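PDB 4OVJ: extracellular solute-binding protein family 1 from Alicyclobacillus acidocaldarius subsp. acidocaldarius, which probably captures a solute outside the cell and delivers it to an ABC-type importer. Local coordinates for residues A43-I57 / L312-A326. Numbering follows the deposited sequence. Where two conformers were deposited one is given.
Sequences AAVKAFEKAYPNIHI and LFVNFLLNNVQAGKA
Phe48, Phe313 and Phe316 form an aromatic cluster at the heart of an apolar helix-to-helix contact in one lobe of this periplasmic-binding-protein fold, where helix 35-51 and the strand after it pack against the consecutive helices 307-319 and 321-327. Strand 55-61 runs parallel to strand 25-31 in the sheet beneath. The ring of Phe48 is used twice. Phe313 points its edge at one face, with CD1 3.4 Å above the plane near the middle and the two planes at 79°, while the rim of Phe48 in turn meets the face of Phe316, the centroids 5.2 Å apart, making two T-shaped stacks in series. Phe316, its CG anti to the backbone N, reaches across to helix 43-51 and sits as a knob in the hole made by Ala44, Ala47, Phe48 and Ala51; CB of Asn320 lies toward the rim of its opposite face. Shrinking Phe48 to an alanine would probably open a gap between Phe313 and Phe316, taking away the face that Phe313 CD1 sits over and the edge that meets Phe316. At the far end of the cluster, one methyl of Leu312, CD2, lies over the Tyr52 ring in one of its two modelled conformers, so its closeness there is doubtful. Farther along, helix 43-51 runs nearly antiparallel to helix 321-326, at 160° with the axes 8.4 Å apart; alanines permit this closeness, Ala326 CB resting 3.6 Å from Ala44 N. The start of that second helix is capped by Asn320, whose OD1 takes the N-H of Ala323 on a lone pair in the carbonyl plane. On the sheet side, Phe29 of strand 25-31 adds a further edge-to-face partner to Phe313, and Ile57 CD1 lies over one face of the Phe313 ring, 3.9 Å from its centroid.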
# COMPACT_ATOMS: atom_id res chain seq x y z
N ALA A 43 19.81 10.38 7.50
CA ALA A 43 20.57 10.75 6.31
C ALA A 43 19.84 11.83 5.51
O ALA A 43 20.47 12.73 4.96
CB ALA A 43 20.85 9.55 5.44
N ALA A 44 18.51 11.75 5.44
CA ALA A 44 17.74 12.77 4.75
C ALA A 44 17.83 14.13 5.48
O ALA A 44 17.96 15.16 4.85
CB ALA A 44 16.30 12.34 4.58
N VAL A 45 17.79 14.09 6.80
CA VAL A 45 17.94 15.29 7.63
C VAL A 45 19.32 15.90 7.44
O VAL A 45 19.46 17.12 7.36
CB VAL A 45 17.69 14.98 9.11
CG1 VAL A 45 18.08 16.15 9.99
CG2 VAL A 45 16.21 14.66 9.32
N LYS A 46 20.35 15.06 7.37
CA LYS A 46 21.70 15.55 7.09
C LYS A 46 21.74 16.33 5.78
O LYS A 46 22.31 17.43 5.71
CB LYS A 46 22.72 14.40 7.07
CG LYS A 46 24.14 14.82 6.65
CD LYS A 46 25.13 13.67 6.74
CE LYS A 46 26.57 14.16 6.59
NZ LYS A 46 27.52 13.02 6.60
N ALA A 47 21.13 15.78 4.74
CA ALA A 47 21.09 16.44 3.44
C ALA A 47 20.33 17.76 3.52
O ALA A 47 20.76 18.79 2.95
CB ALA A 47 20.49 15.52 2.39
N PHE A 48 19.22 17.77 4.24
CA PHE A 48 18.44 18.99 4.42
C PHE A 48 19.24 20.09 5.11
O PHE A 48 19.22 21.25 4.67
CB PHE A 48 17.18 18.74 5.23
CG PHE A 48 16.40 19.99 5.48
CD1 PHE A 48 15.62 20.53 4.49
CD2 PHE A 48 16.52 20.67 6.68
CE1 PHE A 48 14.90 21.69 4.70
CE2 PHE A 48 15.83 21.85 6.89
CZ PHE A 48 15.02 22.36 5.90
N GLU A 49 19.90 19.74 6.21
CA GLU A 49 20.64 20.73 6.99
C GLU A 49 21.79 21.36 6.18
O GLU A 49 22.15 22.51 6.40
CB GLU A 49 21.13 20.12 8.32
CG GLU A 49 19.98 19.89 9.31
CD GLU A 49 20.46 19.55 10.73
OE1 GLU A 49 21.24 18.59 10.89
OE2 GLU A 49 20.05 20.26 11.69
N LYS A 50 22.36 20.60 5.24
CA LYS A 50 23.36 21.13 4.32
C LYS A 50 22.71 22.07 3.29
O LYS A 50 23.26 23.12 2.97
CB LYS A 50 24.08 19.99 3.60
CG LYS A 50 25.01 20.46 2.50
CD LYS A 50 25.87 19.32 1.98
CE LYS A 50 26.84 19.79 0.91
NZ LYS A 50 27.82 18.72 0.56
N ALA A 51 21.55 21.67 2.78
CA ALA A 51 20.87 22.44 1.73
C ALA A 51 20.23 23.74 2.24
O ALA A 51 20.16 24.73 1.50
CB ALA A 51 19.81 21.60 1.06
N TYR A 52 19.77 23.70 3.49
CA TYR A 52 19.10 24.82 4.12
C TYR A 52 19.77 25.13 5.44
O TYR A 52 19.26 24.80 6.50
CB TYR A 52 17.63 24.46 4.33
CG TYR A 52 16.91 24.35 3.02
CD1 TYR A 52 16.41 25.48 2.39
CD2 TYR A 52 16.81 23.13 2.37
CE1 TYR A 52 15.77 25.40 1.17
CE2 TYR A 52 16.16 23.03 1.14
CZ TYR A 52 15.65 24.17 0.54
OH TYR A 52 15.01 24.10 -0.66
N PRO A 53 20.95 25.75 5.38
CA PRO A 53 21.75 25.93 6.61
C PRO A 53 21.20 26.95 7.61
O PRO A 53 21.73 27.06 8.70
CB PRO A 53 23.11 26.38 6.07
CG PRO A 53 22.81 27.00 4.75
CD PRO A 53 21.67 26.22 4.18
N ASN A 54 20.15 27.68 7.27
CA ASN A 54 19.48 28.52 8.27
C ASN A 54 18.30 27.83 8.97
O ASN A 54 17.50 28.48 9.65
CB ASN A 54 19.05 29.83 7.67
CG ASN A 54 18.17 29.65 6.47
OD1 ASN A 54 18.15 28.59 5.83
ND2 ASN A 54 17.43 30.70 6.14
N ILE A 55 18.19 26.52 8.81
CA ILE A 55 17.17 25.75 9.51
C ILE A 55 17.85 24.55 10.16
O ILE A 55 18.36 23.65 9.47
CB ILE A 55 16.05 25.28 8.55
CG1 ILE A 55 15.42 26.49 7.85
CG2 ILE A 55 14.98 24.51 9.33
CD1 ILE A 55 14.49 26.15 6.68
N HIS A 56 17.84 24.51 11.48
CA HIS A 56 18.25 23.33 12.20
C HIS A 56 17.07 22.37 12.35
O HIS A 56 15.93 22.80 12.58
CB HIS A 56 18.71 23.66 13.61
CG HIS A 56 19.86 24.61 13.69
ND1 HIS A 56 21.08 24.36 13.11
CD2 HIS A 56 20.00 25.77 14.37
CE1 HIS A 56 21.92 25.34 13.39
NE2 HIS A 56 21.28 26.21 14.16
N ILE A 57 17.35 21.09 12.24
CA ILE A 57 16.38 20.06 12.55
C ILE A 57 16.82 19.32 13.81
O ILE A 57 17.94 18.80 13.89
CB ILE A 57 16.23 19.05 11.39
CG1 ILE A 57 15.86 19.77 10.10
CG2 ILE A 57 15.19 17.99 11.76
CD1 ILE A 57 14.53 20.51 10.15
N LEU A 312 8.85 24.11 4.00
CA LEU A 312 10.07 23.92 3.23
C LEU A 312 10.73 22.57 3.54
O LEU A 312 11.21 21.88 2.63
CB LEU A 312 11.01 25.09 3.51
CG LEU A 312 12.28 25.23 2.69
CD1 LEU A 312 12.88 26.61 2.90
CD2 LEU A 312 13.23 24.13 3.10
N PHE A 313 10.72 22.17 4.80
CA PHE A 313 11.27 20.87 5.20
C PHE A 313 10.45 19.71 4.63
O PHE A 313 10.99 18.77 4.06
CB PHE A 313 11.36 20.77 6.72
CG PHE A 313 11.93 19.48 7.21
CD1 PHE A 313 13.23 19.10 6.91
CD2 PHE A 313 11.16 18.63 7.98
CE1 PHE A 313 13.74 17.90 7.37
CE2 PHE A 313 11.66 17.43 8.44
CZ PHE A 313 12.96 17.07 8.15
N VAL A 314 9.13 19.78 4.78
CA VAL A 314 8.27 18.75 4.23
C VAL A 314 8.43 18.67 2.71
O VAL A 314 8.53 17.58 2.14
CB VAL A 314 6.80 18.96 4.65
CG1 VAL A 314 5.86 18.06 3.88
CG2 VAL A 314 6.67 18.69 6.15
N ASN A 315 8.50 19.81 2.05
CA ASN A 315 8.68 19.83 0.62
C ASN A 315 9.98 19.17 0.19
O ASN A 315 10.00 18.48 -0.83
CB ASN A 315 8.64 21.25 0.07
CG ASN A 315 8.63 21.25 -1.43
OD1 ASN A 315 7.69 20.75 -2.05
ND2 ASN A 315 9.69 21.79 -2.03
N PHE A 316 11.04 19.41 0.95
CA PHE A 316 12.34 18.79 0.73
C PHE A 316 12.25 17.27 0.82
O PHE A 316 12.70 16.54 -0.07
CB PHE A 316 13.38 19.32 1.73
CG PHE A 316 14.75 18.73 1.55
CD1 PHE A 316 15.66 19.33 0.69
CD2 PHE A 316 15.14 17.61 2.27
CE1 PHE A 316 16.93 18.81 0.54
CE2 PHE A 316 16.42 17.08 2.12
CZ PHE A 316 17.30 17.68 1.25
N LEU A 317 11.62 16.77 1.87
CA LEU A 317 11.45 15.33 2.04
C LEU A 317 10.65 14.72 0.90
O LEU A 317 10.96 13.62 0.46
CB LEU A 317 10.77 15.00 3.37
CG LEU A 317 11.56 15.36 4.62
CD1 LEU A 317 10.70 15.05 5.84
CD2 LEU A 317 12.91 14.66 4.67
N LEU A 318 9.65 15.43 0.42
CA LEU A 318 8.80 14.94 -0.65
C LEU A 318 9.46 14.99 -2.01
O LEU A 318 9.31 14.05 -2.78
CB LEU A 318 7.49 15.74 -0.72
CG LEU A 318 6.53 15.58 0.47
CD1 LEU A 318 5.48 16.67 0.40
CD2 LEU A 318 5.88 14.21 0.47
N ASN A 319 10.14 16.08 -2.31
CA ASN A 319 10.50 16.42 -3.71
C ASN A 319 11.97 16.54 -4.03
O ASN A 319 12.34 16.63 -5.20
CB ASN A 319 9.79 17.70 -4.12
CG ASN A 319 8.31 17.50 -4.36
OD1 ASN A 319 7.91 16.58 -5.07
ND2 ASN A 319 7.49 18.34 -3.77
N ASN A 320 12.82 16.59 -3.01
CA ASN A 320 14.23 16.79 -3.28
C ASN A 320 14.92 15.48 -3.60
O ASN A 320 14.69 14.48 -2.92
CB ASN A 320 14.91 17.48 -2.09
CG ASN A 320 16.35 17.79 -2.37
OD1 ASN A 320 17.21 16.94 -2.19
ND2 ASN A 320 16.63 19.00 -2.82
N VAL A 321 15.73 15.46 -4.67
CA VAL A 321 16.39 14.23 -5.09
C VAL A 321 17.45 13.75 -4.09
O VAL A 321 17.65 12.54 -3.96
CB VAL A 321 16.97 14.35 -6.53
CG1 VAL A 321 18.15 15.31 -6.58
CG2 VAL A 321 17.37 12.98 -7.04
N GLN A 322 18.10 14.66 -3.36
CA GLN A 322 19.06 14.25 -2.31
C GLN A 322 18.33 13.54 -1.17
O GLN A 322 18.81 12.53 -0.64
CB GLN A 322 19.87 15.43 -1.77
CG GLN A 322 20.59 16.27 -2.82
CD GLN A 322 21.36 15.43 -3.83
OE1 GLN A 322 22.05 14.47 -3.46
NE2 GLN A 322 21.25 15.78 -5.11
N ALA A 323 17.16 14.06 -0.81
CA ALA A 323 16.30 13.37 0.13
C ALA A 323 15.88 12.01 -0.41
O ALA A 323 15.89 11.03 0.32
CB ALA A 323 15.07 14.20 0.45
N GLY A 324 15.49 11.96 -1.68
CA GLY A 324 15.03 10.73 -2.29
C GLY A 324 16.07 9.64 -2.26
O GLY A 324 15.77 8.49 -1.96
N LYS A 325 17.32 10.01 -2.57
CA LYS A 325 18.44 9.08 -2.51
C LYS A 325 18.70 8.59 -1.08
O LYS A 325 18.92 7.40 -0.85
CB LYS A 325 19.69 9.72 -3.11
CG LYS A 325 19.60 9.83 -4.62
CD LYS A 325 20.84 10.44 -5.25
CE LYS A 325 20.67 10.55 -6.76
NZ LYS A 325 21.80 11.28 -7.39
N ALA A 326 18.63 9.50 -0.13
CA ALA A 326 18.83 9.14 1.28
C ALA A 326 17.72 8.22 1.78
O ALA A 326 18.00 7.21 2.42
CB ALA A 326 18.89 10.39 2.13